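Local structure of probable arylamine n-acetyl transferase (Mycobacterium abscessus, 4GUZ) at residues P64-K69 / V83-A88; L13-Y18 / Q91-D96; Y231-R236 / A259-I264; L119-A124 / W128-G133. The protein probably transfers the acetyl group of acetyl-coenzyme A to arylamine substrates. One frame throughout, in Å; residues are numbered along the deposited sequence.

How the interactions relate
Interactions 1, 2 and 4 form one connected body. Interactions 1 and 2, centres about 11 Å apart, share helix 79-92, and Gln-67 OE1 probably accepts a hydrogen bond from Gln-14 N. Interaction 4 pairs two strands of the larger sheet: Phe-86 of interaction 1 packs on its Leu-119 and Val-132, and Phe-95 of interaction 2 (centres about 15 Å apart) on its Val-121. Interaction 1 falls between the segments of interaction 2 along the chain; interactions 4 and 3 follow. The three fasten N-terminal helices to the sheet whose hairpin leads into probable triad residue Asp-131. Interaction 3, its centre about 29 Å from that of interaction 4, joins a helix to the other sheet.

Interaction 1: P64-K69 / V83-A88; sequences PAVQAK and VALFGA
Leu-85 of helix 79-92 reaches across to helix 63-72 and lays one methyl, CD1, against two consecutive residues. CD1 lies 4.1 Å from CG1 of Val-66 and 4.0 Å from CB of Gln-67, so the branch tip of one leucine meets the start of one side chain and the end of another. Val-66 and Leu-85 run past each other in opposite directions rather than meeting end on. With chi1 at 169°, Val-66 turns CG1 opposite the backbone N and toward the leucine. Gln-67 behaves differently: CG stands between its own N and carbonyl carbon (chi1 70°), and the extended chain carries the amide away from the apolar contact. There OE1 accepts from Gln-14 N and NE2 donates to the carbonyl of Glu-12, tying helix 63-72 to the segment leading into helix 15-21. The backbones stay apart, with CA of Gln-67 and CA of Leu-85 separated by 7.1 Å. Tyr-18 and Leu-70 also pack on Leu-85, while Ala-84 touches Ile-63. This is buried, apolar helix-helix packing within the helical N-terminal region characteristic of arylamine N-acetyltransferases.

Interaction 2: L13-Y18 / Q91-D96; sequences LQLDEY and QRLGFD
Arg-92 leans over Leu-15 and brings its head group to the carbonyl of Leu-13. Its CB starts the contact, 4.0 Å from Leu-15 CD1. The chain then bends at chi2 and chi3 (-69° and -83°), folding back so that NE passes 4.2 Å from Leu-15 CD2. At CZ the guanidinium has Leu-15 below one of its faces: the CB of that leucine sits 3.4 Å from NH2, displaced toward the rim of the group. The other terminal nitrogen, NH1, donates to Leu-13 O at 2.9 Å. That bond is bent, with 139° at the hydrogen, and the oxygen lies somewhat out of the guanidinium plane. NH1 also donates to Gly-10 O, so two backbone carbonyls of the N-terminal segment hold the same nitrogen. Beside the arginine, Leu-93 CD2 packs on Leu-15 CD1 at 3.8 Å, and the two leucines meet at a slant. The contact thus sets the start of helix 15-21 against the C-terminal end of helix 79-92, with Leu-93 reaching on to Leu-38 of helix 32-45 and the chain running on into strand 96-104.

Interaction 3: Y231-R236 / A259-I264; sequences YILDHR and ATLREI
The phenol ring of Tyr-231 carries Ile-264 CG2 on one face. This methyl stands 3.8 Å from the ring centroid and only 15° off the ring normal, a CH-pi contact made slightly toward the CD2 side, where CG2 comes within 3.7 Å of Tyr-231 CD2. The side chains cross at about a right angle, and CG2 is the branch that meets the ring. In Ile-264 the methyl CG2 is anti to the backbone N, while CG1 takes the place anti to the carbonyl carbon (chi1 -64°); this division leaves the short branch to meet the aromatic face. His-229 adds an edge-to-face ring contact with the same tyrosine, and Phe-265 also touches it.

Two residues along the strand, a second contact forms between methyls. CD2 of Leu-233 meets CD2 of Leu-261 at 4.1 Å, again with the side chains nearly perpendicular. The backbones lie well apart: the CA atoms of Leu-233 and Leu-261 are 8.7 Å from each other, so side chains alone bridge the gap. Helix 254-263, together with Ile-264, packs over strand 229-234, which lies between strands 221-226 and 237-242 in the smaller antiparallel sheet; Leu-261 also reaches Val-222, Thr-260 touches Leu-238, and Val-257 lies on Leu-233.

Interaction 4: L119-A124 / W128-G133; sequences LVVRLA and WLCDVG
Leu-119 and Cys-130 exchange backbone hydrogen bonds, as do Val-121 and Trp-128, so both are hydrogen-bonded antiparallel pairs. The first is uneven: Cys-130 N donates to Leu-119 O at 2.7 Å, whereas Leu-119 N reaches Cys-130 O at 3.3 Å from above the carbonyl plane. The second is balanced, with Val-121 N to Trp-128 O at 2.9 Å and Trp-128 N to Val-121 O at 2.8 Å, the latter donor in the carbonyl plane. Trp-128 O takes a further CA-H contact from Val-120. The indole NE1 is satisfied by a water in its ring plane, 3.0 Å away, and that water donates to Leu-123 O, bridging the strands. Leu-123 crosses Trp-128 at about a right angle, CD1 to CD1 3.9 Å. Val-120 CG2 meets Leu-129 CD1 at 4.1 Å in the non-hydrogen-bonded pair; on the other face Val-121 CG2 lies 3.9 Å from Cys-130 SG. Beyond the strand, Asp-131 bonds His-116 through OD1 and His-189 through OD2; with Cys-79 and His-116 it fits the catalytic triad expected in this family. The hairpin lies in the larger sheet between strands 96-104 and 142-143; Leu-119 and Val-121 pack on helix 79-92, Trp-128 and Cys-130 on helix 32-45.

Interaction 1: P64-K69 / V83-A88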
loop_
_atom_site.group_PDB
_atom_site.type_symbol
_atom_site.label_atom_id
_atom_site.label_comp_id
_atom_site.label_asym_id
_atom_site.label_seq_id
_atom_site.Cartn_x
_atom_site.Cartn_y
_atom_site.Cartn_z
ATOM N N PRO A 64 10.570 -2.794 14.377
ATOM C CA PRO A 64 10.504 -4.131 15.002
ATOM C C PRO A 64 9.093 -4.723 15.035
ATOM O O PRO A 64 8.936 -5.907 14.723
ATOM C CB PRO A 64 11.037 -3.880 16.425
ATOM C CG PRO A 64 11.932 -2.691 16.278
ATOM C CD PRO A 64 11.174 -1.815 15.308
ATOM N N ALA A 65 8.073 -3.935 15.410
ATOM C CA ALA A 65 6.700 -4.441 15.449
ATOM C C ALA A 65 6.185 -4.787 14.031
ATOM O O ALA A 65 5.565 -5.830 13.849
ATOM C CB ALA A 65 5.772 -3.433 16.109
ATOM N N VAL A 66 6.448 -3.915 13.048
ATOM C CA VAL A 66 6.020 -4.090 11.650
ATOM C C VAL A 66 6.658 -5.327 11.006
ATOM O O VAL A 66 5.917 -6.146 10.457
ATOM C CB VAL A 66 6.291 -2.799 10.822
ATOM C CG1 VAL A 66 6.113 -3.030 9.314
ATOM C CG2 VAL A 66 5.385 -1.669 11.299
ATOM N N GLN A 67 8.006 -5.491 11.072
ATOM C CA GLN A 67 8.645 -6.649 10.425
ATOM C C GLN A 67 8.259 -7.971 11.104
ATOM O O GLN A 67 8.146 -8.986 10.417
ATOM C CB GLN A 67 10.175 -6.502 10.313
ATOM C CG GLN A 67 10.962 -6.574 11.621
ATOM C CD GLN A 67 12.409 -6.226 11.411
ATOM O OE1 GLN A 67 12.914 -6.185 10.281
ATOM N NE2 GLN A 67 13.102 -5.940 12.497
ATOM N N ALA A 68 8.011 -7.956 12.424
ATOM C CA ALA A 68 7.568 -9.160 13.143
ATOM C C ALA A 68 6.150 -9.558 12.684
ATOM O O ALA A 68 5.911 -10.721 12.385
ATOM C CB ALA A 68 7.598 -8.923 14.651
ATOM N N LYS A 69 5.228 -8.585 12.571
ATOM C CA LYS A 69 3.871 -8.853 12.097
ATOM C C LYS A 69 3.863 -9.260 10.600
ATOM O O LYS A 69 3.328 -10.315 10.265
ATOM C CB LYS A 69 2.989 -7.617 12.330
ATOM C CG LYS A 69 1.528 -7.771 11.904
ATOM C CD LYS A 69 0.914 -6.398 11.793
ATOM C CE LYS A 69 -0.529 -6.427 11.418
ATOM N NZ LYS A 69 -1.050 -5.048 11.261
ATOM N N VAL A 83 4.962 1.388 3.855
ATOM C CA VAL A 83 5.939 2.476 3.614
ATOM C C VAL A 83 7.062 2.433 4.691
ATOM O O VAL A 83 8.231 2.603 4.335
ATOM C CB VAL A 83 5.269 3.868 3.482
ATOM C CG1 VAL A 83 6.271 5.009 3.666
ATOM C CG2 VAL A 83 4.589 3.993 2.127
ATOM N N ALA A 84 6.731 2.134 5.969
ATOM C CA ALA A 84 7.765 2.020 7.018
ATOM C C ALA A 84 8.779 0.938 6.624
ATOM O O ALA A 84 9.978 1.196 6.622
ATOM C CB ALA A 84 7.130 1.694 8.374
ATOM N N LEU A 85 8.287 -0.239 6.191
ATOM C CA LEU A 85 9.127 -1.348 5.800
ATOM C C LEU A 85 9.917 -1.049 4.549
ATOM O O LEU A 85 11.118 -1.303 4.519
ATOM C CB LEU A 85 8.273 -2.611 5.595
ATOM C CG LEU A 85 8.963 -3.957 5.781
ATOM C CD1 LEU A 85 9.465 -4.129 7.219
ATOM C CD2 LEU A 85 7.981 -5.084 5.503
ATOM N N PHE A 86 9.265 -0.493 3.519
ATOM C CA PHE A 86 9.948 -0.237 2.259
ATOM C C PHE A 86 10.959 0.870 2.417
ATOM O O PHE A 86 12.063 0.740 1.884
ATOM C CB PHE A 86 8.952 0.065 1.134
ATOM C CG PHE A 86 9.488 -0.188 -0.260
ATOM C CD1 PHE A 86 9.595 -1.481 -0.757
ATOM C CD2 PHE A 86 9.798 0.874 -1.108
ATOM C CE1 PHE A 86 10.097 -1.714 -2.045
ATOM C CE2 PHE A 86 10.289 0.642 -2.402
ATOM C CZ PHE A 86 10.415 -0.654 -2.867
ATOM N N GLY A 87 10.615 1.890 3.215
ATOM C CA GLY A 87 11.492 3.008 3.536
ATOM C C GLY A 87 12.747 2.536 4.232
ATOM O O GLY A 87 13.851 2.981 3.901
ATOM N N ALA A 88 12.586 1.576 5.161
ATOM C CA ALA A 88 13.705 0.974 5.892
ATOM C C ALA A 88 14.613 0.215 4.944
ATOM O O ALA A 88 15.828 0.321 5.082
ATOM C CB ALA A 88 13.196 0.045 6.978
#

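Interaction 2: L13-Y18 / Q91-D96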
loop_
_atom_site.group_PDB
_atom_site.type_symbol
_atom_site.label_atom_id
_atom_site.label_comp_id
_atom_site.label_asym_id
_atom_site.label_seq_id
_atom_site.Cartn_x
_atom_site.Cartn_y
_atom_site.Cartn_z
ATOM N N LEU A 13 15.984 -3.055 10.679
ATOM C CA LEU A 13 15.396 -4.007 9.751
ATOM C C LEU A 13 16.241 -5.274 9.650
ATOM O O LEU A 13 17.476 -5.204 9.596
ATOM C CB LEU A 13 15.248 -3.364 8.354
ATOM C CG LEU A 13 14.752 -4.276 7.212
ATOM C CD1 LEU A 13 13.236 -4.361 7.194
ATOM C CD2 LEU A 13 15.283 -3.813 5.893
ATOM N N GLN A 14 15.559 -6.430 9.570
ATOM C CA GLN A 14 16.189 -7.723 9.315
ATOM C C GLN A 14 16.257 -7.831 7.791
ATOM O O GLN A 14 15.347 -8.377 7.166
ATOM C CB GLN A 14 15.379 -8.871 9.976
ATOM C CG GLN A 14 15.433 -8.905 11.509
ATOM C CD GLN A 14 16.834 -9.012 12.063
ATOM O OE1 GLN A 14 17.624 -9.887 11.685
ATOM N NE2 GLN A 14 17.176 -8.103 12.960
ATOM N N LEU A 15 17.297 -7.217 7.193
ATOM C CA LEU A 15 17.495 -7.092 5.748
ATOM C C LEU A 15 17.414 -8.414 4.980
ATOM O O LEU A 15 16.649 -8.463 4.017
ATOM C CB LEU A 15 18.824 -6.379 5.417
ATOM C CG LEU A 15 19.103 -6.075 3.929
ATOM C CD1 LEU A 15 18.151 -5.008 3.386
ATOM C CD2 LEU A 15 20.538 -5.627 3.730
ATOM N N ASP A 16 18.171 -9.476 5.388
ATOM C CA ASP A 16 18.175 -10.771 4.677
ATOM C C ASP A 16 16.823 -11.453 4.752
ATOM O O ASP A 16 16.389 -12.057 3.776
ATOM C CB ASP A 16 19.254 -11.725 5.235
ATOM C CG ASP A 16 20.692 -11.281 5.020
ATOM O OD1 ASP A 16 20.967 -10.624 3.986
ATOM O OD2 ASP A 16 21.551 -11.634 5.860
ATOM N N GLU A 17 16.171 -11.368 5.916
ATOM C CA GLU A 17 14.857 -11.960 6.169
ATOM C C GLU A 17 13.787 -11.317 5.275
ATOM O O GLU A 17 12.951 -12.021 4.706
ATOM C CB GLU A 17 14.494 -11.784 7.637
ATOM C CG GLU A 17 13.376 -12.701 8.087
ATOM C CD GLU A 17 12.822 -12.417 9.466
ATOM O OE1 GLU A 17 13.489 -11.730 10.276
ATOM O OE2 GLU A 17 11.714 -12.922 9.744
ATOM N N TYR A 18 13.828 -9.984 5.157
ATOM C CA TYR A 18 12.880 -9.250 4.324
ATOM C C TYR A 18 13.062 -9.650 2.864
ATOM O O TYR A 18 12.067 -9.920 2.190
ATOM C CB TYR A 18 13.030 -7.715 4.510
ATOM C CG TYR A 18 12.256 -6.922 3.469
ATOM C CD1 TYR A 18 10.936 -6.540 3.696
ATOM C CD2 TYR A 18 12.818 -6.630 2.228
ATOM C CE1 TYR A 18 10.200 -5.873 2.719
ATOM C CE2 TYR A 18 12.080 -5.991 1.232
ATOM C CZ TYR A 18 10.782 -5.585 1.498
ATOM O OH TYR A 18 10.056 -4.939 0.534
ATOM N N GLN A 91 16.633 2.657 2.639
ATOM C CA GLN A 91 17.675 3.251 3.482
ATOM C C GLN A 91 18.876 2.309 3.627
ATOM O O GLN A 91 20.018 2.762 3.486
ATOM C CB GLN A 91 17.084 3.588 4.863
ATOM C CG GLN A 91 18.056 4.196 5.885
ATOM C CD GLN A 91 18.587 5.547 5.484
ATOM O OE1 GLN A 91 19.789 5.716 5.249
ATOM N NE2 GLN A 91 17.706 6.539 5.392
ATOM N N ARG A 92 18.627 1.009 3.910
ATOM C CA ARG A 92 19.693 0.019 4.088
ATOM C C ARG A 92 20.463 -0.255 2.817
ATOM O O ARG A 92 21.650 -0.557 2.887
ATOM C CB ARG A 92 19.132 -1.311 4.598
ATOM C CG ARG A 92 19.087 -1.390 6.092
ATOM C CD ARG A 92 20.461 -1.464 6.764
ATOM N NE ARG A 92 20.995 -2.825 6.792
ATOM C CZ ARG A 92 20.565 -3.784 7.606
ATOM N NH1 ARG A 92 19.565 -3.553 8.450
ATOM N NH2 ARG A 92 21.113 -4.988 7.567
ATOM N N LEU A 93 19.790 -0.192 1.661
ATOM C CA LEU A 93 20.431 -0.499 0.389
ATOM C C LEU A 93 21.116 0.734 -0.242
ATOM O O LEU A 93 21.735 0.621 -1.299
ATOM C CB LEU A 93 19.439 -1.157 -0.579
ATOM C CG LEU A 93 18.875 -2.538 -0.173
ATOM C CD1 LEU A 93 18.269 -3.216 -1.368
ATOM C CD2 LEU A 93 19.964 -3.452 0.426
ATOM N N GLY A 94 21.040 1.871 0.439
ATOM C CA GLY A 94 21.700 3.108 0.030
ATOM C C GLY A 94 21.073 3.896 -1.101
ATOM O O GLY A 94 21.797 4.546 -1.863
ATOM N N PHE A 95 19.724 3.849 -1.233
ATOM C CA PHE A 95 19.030 4.654 -2.247
ATOM C C PHE A 95 18.833 6.076 -1.739
ATOM O O PHE A 95 18.743 6.281 -0.526
ATOM C CB PHE A 95 17.648 4.043 -2.592
ATOM C CG PHE A 95 17.644 2.782 -3.423
ATOM C CD1 PHE A 95 17.560 2.844 -4.811
ATOM C CD2 PHE A 95 17.680 1.530 -2.816
ATOM C CE1 PHE A 95 17.494 1.676 -5.579
ATOM C CE2 PHE A 95 17.636 0.361 -3.582
ATOM C CZ PHE A 95 17.542 0.435 -4.957
ATOM N N ASP A 96 18.781 7.061 -2.661
ATOM C CA ASP A 96 18.474 8.467 -2.365
ATOM C C ASP A 96 16.958 8.592 -2.509
ATOM O O ASP A 96 16.442 8.501 -3.622
ATOM C CB ASP A 96 19.235 9.412 -3.324
ATOM C CG ASP A 96 18.953 10.907 -3.179
ATOM O OD1 ASP A 96 18.279 11.301 -2.194
ATOM O OD2 ASP A 96 19.433 11.689 -4.033
#

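Interaction 3: Y231-R236 / A259-I264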
loop_
_atom_site.group_PDB
_atom_site.type_symbol
_atom_site.label_atom_id
_atom_site.label_comp_id
_atom_site.label_asym_id
_atom_site.label_seq_id
_atom_site.Cartn_x
_atom_site.Cartn_y
_atom_site.Cartn_z
ATOM N N TYR A 231 -7.887 -9.484 -5.748
ATOM C CA TYR A 231 -8.965 -9.717 -4.790
ATOM C C TYR A 231 -9.018 -8.588 -3.809
ATOM O O TYR A 231 -7.972 -8.127 -3.327
ATOM C CB TYR A 231 -8.784 -11.004 -3.970
ATOM C CG TYR A 231 -8.879 -12.291 -4.735
ATOM C CD1 TYR A 231 -10.111 -12.895 -4.972
ATOM C CD2 TYR A 231 -7.732 -12.972 -5.126
ATOM C CE1 TYR A 231 -10.202 -14.115 -5.640
ATOM C CE2 TYR A 231 -7.809 -14.194 -5.791
ATOM C CZ TYR A 231 -9.044 -14.763 -6.046
ATOM O OH TYR A 231 -9.096 -15.974 -6.697
ATOM N N ILE A 232 -10.223 -8.195 -3.461
ATOM C CA ILE A 232 -10.492 -7.179 -2.459
ATOM C C ILE A 232 -11.647 -7.669 -1.610
ATOM O O ILE A 232 -12.722 -7.910 -2.151
ATOM C CB ILE A 232 -10.818 -5.762 -3.034
ATOM C CG1 ILE A 232 -9.672 -5.146 -3.881
ATOM C CG2 ILE A 232 -11.222 -4.806 -1.884
ATOM C CD1 ILE A 232 -10.033 -3.756 -4.643
ATOM N N LEU A 233 -11.441 -7.782 -0.298
ATOM C CA LEU A 233 -12.522 -8.062 0.633
ATOM C C LEU A 233 -12.978 -6.713 1.194
ATOM O O LEU A 233 -12.203 -6.007 1.849
ATOM C CB LEU A 233 -12.085 -9.039 1.738
ATOM C CG LEU A 233 -13.124 -9.323 2.823
ATOM C CD1 LEU A 233 -14.306 -10.129 2.266
ATOM C CD2 LEU A 233 -12.508 -10.035 4.003
ATOM N N ASP A 234 -14.209 -6.316 0.863
ATOM C CA ASP A 234 -14.758 -5.047 1.303
ATOM C C ASP A 234 -15.780 -5.400 2.384
ATOM O O ASP A 234 -16.930 -5.721 2.075
ATOM C CB ASP A 234 -15.358 -4.278 0.100
ATOM C CG ASP A 234 -15.794 -2.858 0.417
ATOM O OD1 ASP A 234 -15.639 -2.435 1.583
ATOM O OD2 ASP A 234 -16.297 -2.164 -0.509
ATOM N N HIS A 235 -15.300 -5.464 3.643
ATOM C CA HIS A 235 -16.051 -5.864 4.843
ATOM C C HIS A 235 -16.354 -7.371 4.709
ATOM O O HIS A 235 -15.448 -8.171 4.957
ATOM C CB HIS A 235 -17.304 -4.989 5.076
ATOM C CG HIS A 235 -17.926 -5.150 6.426
ATOM N ND1 HIS A 235 -17.186 -4.996 7.585
ATOM C CD2 HIS A 235 -19.216 -5.387 6.759
ATOM C CE1 HIS A 235 -18.041 -5.175 8.582
ATOM N NE2 HIS A 235 -19.273 -5.404 8.137
ATOM N N ARG A 236 -17.556 -7.753 4.242
ATOM C CA ARG A 236 -17.936 -9.161 4.024
ATOM C C ARG A 236 -18.144 -9.462 2.518
ATOM O O ARG A 236 -18.537 -10.570 2.153
ATOM C CB ARG A 236 -19.219 -9.488 4.815
ATOM C CG ARG A 236 -18.987 -9.718 6.305
ATOM C CD ARG A 236 -20.290 -9.717 7.097
ATOM N NE ARG A 236 -21.259 -10.700 6.603
ATOM C CZ ARG A 236 -22.447 -10.936 7.156
ATOM N NH1 ARG A 236 -22.826 -10.271 8.243
ATOM N NH2 ARG A 236 -23.258 -11.848 6.637
ATOM N N ALA A 259 -12.461 -18.083 6.685
ATOM C CA ALA A 259 -11.968 -19.090 5.732
ATOM C C ALA A 259 -11.267 -18.427 4.545
ATOM O O ALA A 259 -10.164 -18.835 4.186
ATOM C CB ALA A 259 -13.115 -19.962 5.238
ATOM N N THR A 260 -11.909 -17.408 3.940
ATOM C CA THR A 260 -11.379 -16.664 2.784
ATOM C C THR A 260 -10.082 -15.953 3.168
ATOM O O THR A 260 -9.127 -15.984 2.388
ATOM C CB THR A 260 -12.438 -15.689 2.231
ATOM O OG1 THR A 260 -13.509 -16.461 1.677
ATOM C CG2 THR A 260 -11.893 -14.785 1.154
ATOM N N LEU A 261 -10.033 -15.351 4.376
ATOM C CA LEU A 261 -8.816 -14.675 4.844
ATOM C C LEU A 261 -7.616 -15.629 4.831
ATOM O O LEU A 261 -6.550 -15.262 4.343
ATOM C CB LEU A 261 -9.018 -14.078 6.249
ATOM C CG LEU A 261 -9.810 -12.766 6.305
ATOM C CD1 LEU A 261 -10.120 -12.389 7.738
ATOM C CD2 LEU A 261 -9.059 -11.625 5.603
ATOM N N ARG A 262 -7.811 -16.885 5.284
ATOM C CA ARG A 262 -6.748 -17.891 5.304
ATOM C C ARG A 262 -6.462 -18.458 3.902
ATOM O O ARG A 262 -5.309 -18.453 3.477
ATOM C CB ARG A 262 -7.133 -19.020 6.279
ATOM C CG ARG A 262 -6.213 -20.242 6.278
ATOM C CD ARG A 262 -6.753 -21.371 7.153
ATOM N NE ARG A 262 -7.995 -21.959 6.631
ATOM C CZ ARG A 262 -9.190 -21.817 7.194
ATOM N NH1 ARG A 262 -9.327 -21.124 8.318
ATOM N NH2 ARG A 262 -10.258 -22.378 6.643
ATOM N N GLU A 263 -7.492 -18.976 3.207
ATOM C CA GLU A 263 -7.338 -19.649 1.915
ATOM C C GLU A 263 -6.894 -18.717 0.781
ATOM O O GLU A 263 -6.020 -19.096 0.004
ATOM C CB GLU A 263 -8.640 -20.347 1.498
ATOM C CG GLU A 263 -9.113 -21.448 2.443
ATOM C CD GLU A 263 -10.605 -21.755 2.424
ATOM O OE1 GLU A 263 -11.406 -20.863 2.057
ATOM O OE2 GLU A 263 -10.976 -22.881 2.825
ATOM N N ILE A 264 -7.520 -17.531 0.657
ATOM C CA ILE A 264 -7.223 -16.610 -0.437
ATOM C C ILE A 264 -6.089 -15.659 -0.064
ATOM O O ILE A 264 -5.194 -15.446 -0.880
ATOM C CB ILE A 264 -8.512 -15.826 -0.871
ATOM C CG1 ILE A 264 -9.625 -16.756 -1.457
ATOM C CG2 ILE A 264 -8.224 -14.611 -1.795
ATOM C CD1 ILE A 264 -9.310 -17.558 -2.732
#

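Interaction 4: L119-A124 / W128-G133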
loop_
_atom_site.group_PDB
_atom_site.type_symbol
_atom_site.label_atom_id
_atom_site.label_comp_id
_atom_site.label_asym_id
_atom_site.label_seq_id
_atom_site.Cartn_x
_atom_site.Cartn_y
_atom_site.Cartn_z
ATOM N N LEU A 119 6.612 6.560 -1.494
ATOM C CA LEU A 119 8.021 6.918 -1.511
ATOM C C LEU A 119 8.467 7.278 -2.921
ATOM O O LEU A 119 7.955 6.712 -3.899
ATOM C CB LEU A 119 8.870 5.771 -0.947
ATOM C CG LEU A 119 8.559 5.405 0.506
ATOM C CD1 LEU A 119 8.803 3.928 0.775
ATOM C CD2 LEU A 119 9.286 6.317 1.503
ATOM N N VAL A 120 9.392 8.260 -3.026
ATOM C CA VAL A 120 9.941 8.700 -4.318
ATOM C C VAL A 120 11.454 8.460 -4.265
ATOM O O VAL A 120 12.095 8.851 -3.294
ATOM C CB VAL A 120 9.567 10.170 -4.683
ATOM C CG1 VAL A 120 10.240 10.616 -5.988
ATOM C CG2 VAL A 120 8.053 10.330 -4.805
ATOM N N VAL A 121 12.003 7.807 -5.295
ATOM C CA VAL A 121 13.419 7.474 -5.411
ATOM C C VAL A 121 14.069 8.345 -6.506
ATOM O O VAL A 121 13.507 8.503 -7.594
ATOM C CB VAL A 121 13.618 5.957 -5.674
ATOM C CG1 VAL A 121 15.083 5.613 -5.953
ATOM C CG2 VAL A 121 13.100 5.132 -4.503
ATOM N N ARG A 122 15.267 8.897 -6.200
ATOM C CA ARG A 122 16.063 9.707 -7.124
ATOM C C ARG A 122 17.178 8.853 -7.748
ATOM O O ARG A 122 18.037 8.348 -7.021
ATOM C CB ARG A 122 16.653 10.932 -6.399
ATOM C CG ARG A 122 15.652 12.053 -6.176
ATOM C CD ARG A 122 16.344 13.280 -5.623
ATOM N NE ARG A 122 16.376 13.253 -4.166
ATOM C CZ ARG A 122 15.592 13.996 -3.394
ATOM N NH1 ARG A 122 14.735 14.853 -3.936
ATOM N NH2 ARG A 122 15.677 13.906 -2.075
ATOM N N LEU A 123 17.139 8.663 -9.085
ATOM C CA LEU A 123 18.141 7.881 -9.828
ATOM C C LEU A 123 18.568 8.662 -11.058
ATOM O O LEU A 123 17.772 8.853 -11.985
ATOM C CB LEU A 123 17.655 6.465 -10.228
ATOM C CG LEU A 123 17.378 5.473 -9.109
ATOM C CD1 LEU A 123 16.483 4.353 -9.603
ATOM C CD2 LEU A 123 18.664 4.921 -8.511
ATOM N N ALA A 124 19.828 9.146 -11.038
ATOM C CA ALA A 124 20.440 9.951 -12.098
ATOM C C ALA A 124 19.593 11.217 -12.370
ATOM O O ALA A 124 19.249 11.920 -11.421
ATOM C CB ALA A 124 20.634 9.113 -13.364
ATOM N N TRP A 128 11.384 8.380 -9.477
ATOM C CA TRP A 128 10.571 7.176 -9.567
ATOM C C TRP A 128 9.601 7.074 -8.415
ATOM O O TRP A 128 10.013 6.994 -7.257
ATOM C CB TRP A 128 11.486 5.940 -9.588
ATOM C CG TRP A 128 12.320 5.883 -10.831
ATOM C CD1 TRP A 128 13.540 6.454 -11.026
ATOM C CD2 TRP A 128 11.952 5.279 -12.080
ATOM N NE1 TRP A 128 13.972 6.222 -12.311
ATOM C CE2 TRP A 128 13.009 5.521 -12.989
ATOM C CE3 TRP A 128 10.830 4.561 -12.524
ATOM C CZ2 TRP A 128 12.993 5.043 -14.307
ATOM C CZ3 TRP A 128 10.812 4.099 -13.831
ATOM C CH2 TRP A 128 11.890 4.334 -14.705
ATOM N N LEU A 129 8.306 7.018 -8.737
ATOM C CA LEU A 129 7.272 6.872 -7.721
ATOM C C LEU A 129 7.171 5.418 -7.299
ATOM O O LEU A 129 6.947 4.552 -8.153
ATOM C CB LEU A 129 5.918 7.371 -8.267
ATOM C CG LEU A 129 4.713 7.187 -7.321
ATOM C CD1 LEU A 129 4.880 8.004 -6.072
ATOM C CD2 LEU A 129 3.399 7.461 -8.058
ATOM N N CYS A 130 7.322 5.141 -5.991
ATOM C CA CYS A 130 7.177 3.779 -5.482
ATOM C C CYS A 130 5.924 3.724 -4.608
ATOM O O CYS A 130 5.975 3.967 -3.392
ATOM C CB CYS A 130 8.423 3.318 -4.732
ATOM S SG CYS A 130 9.910 3.218 -5.766
ATOM N N ASP A 131 4.784 3.416 -5.244
ATOM C CA ASP A 131 3.486 3.305 -4.552
ATOM C C ASP A 131 3.327 1.849 -4.152
ATOM O O ASP A 131 2.682 1.060 -4.846
ATOM C CB ASP A 131 2.373 3.789 -5.466
ATOM C CG ASP A 131 1.033 3.983 -4.774
ATOM O OD1 ASP A 131 0.959 3.751 -3.546
ATOM O OD2 ASP A 131 0.069 4.359 -5.459
ATOM N N VAL A 132 3.985 1.470 -3.063
ATOM C CA VAL A 132 4.093 0.060 -2.652
ATOM C C VAL A 132 2.994 -0.431 -1.690
ATOM O O VAL A 132 2.853 -1.644 -1.524
ATOM C CB VAL A 132 5.489 -0.260 -2.043
ATOM C CG1 VAL A 132 6.620 0.039 -3.040
ATOM C CG2 VAL A 132 5.710 0.456 -0.703
ATOM N N GLY A 133 2.287 0.485 -1.042
ATOM C CA GLY A 133 1.305 0.123 -0.024
ATOM C C GLY A 133 -0.133 0.497 -0.272
ATOM O O GLY A 133 -0.864 0.700 0.686
HETATM O O HOH W 1 16.618 6.680 -13.581
#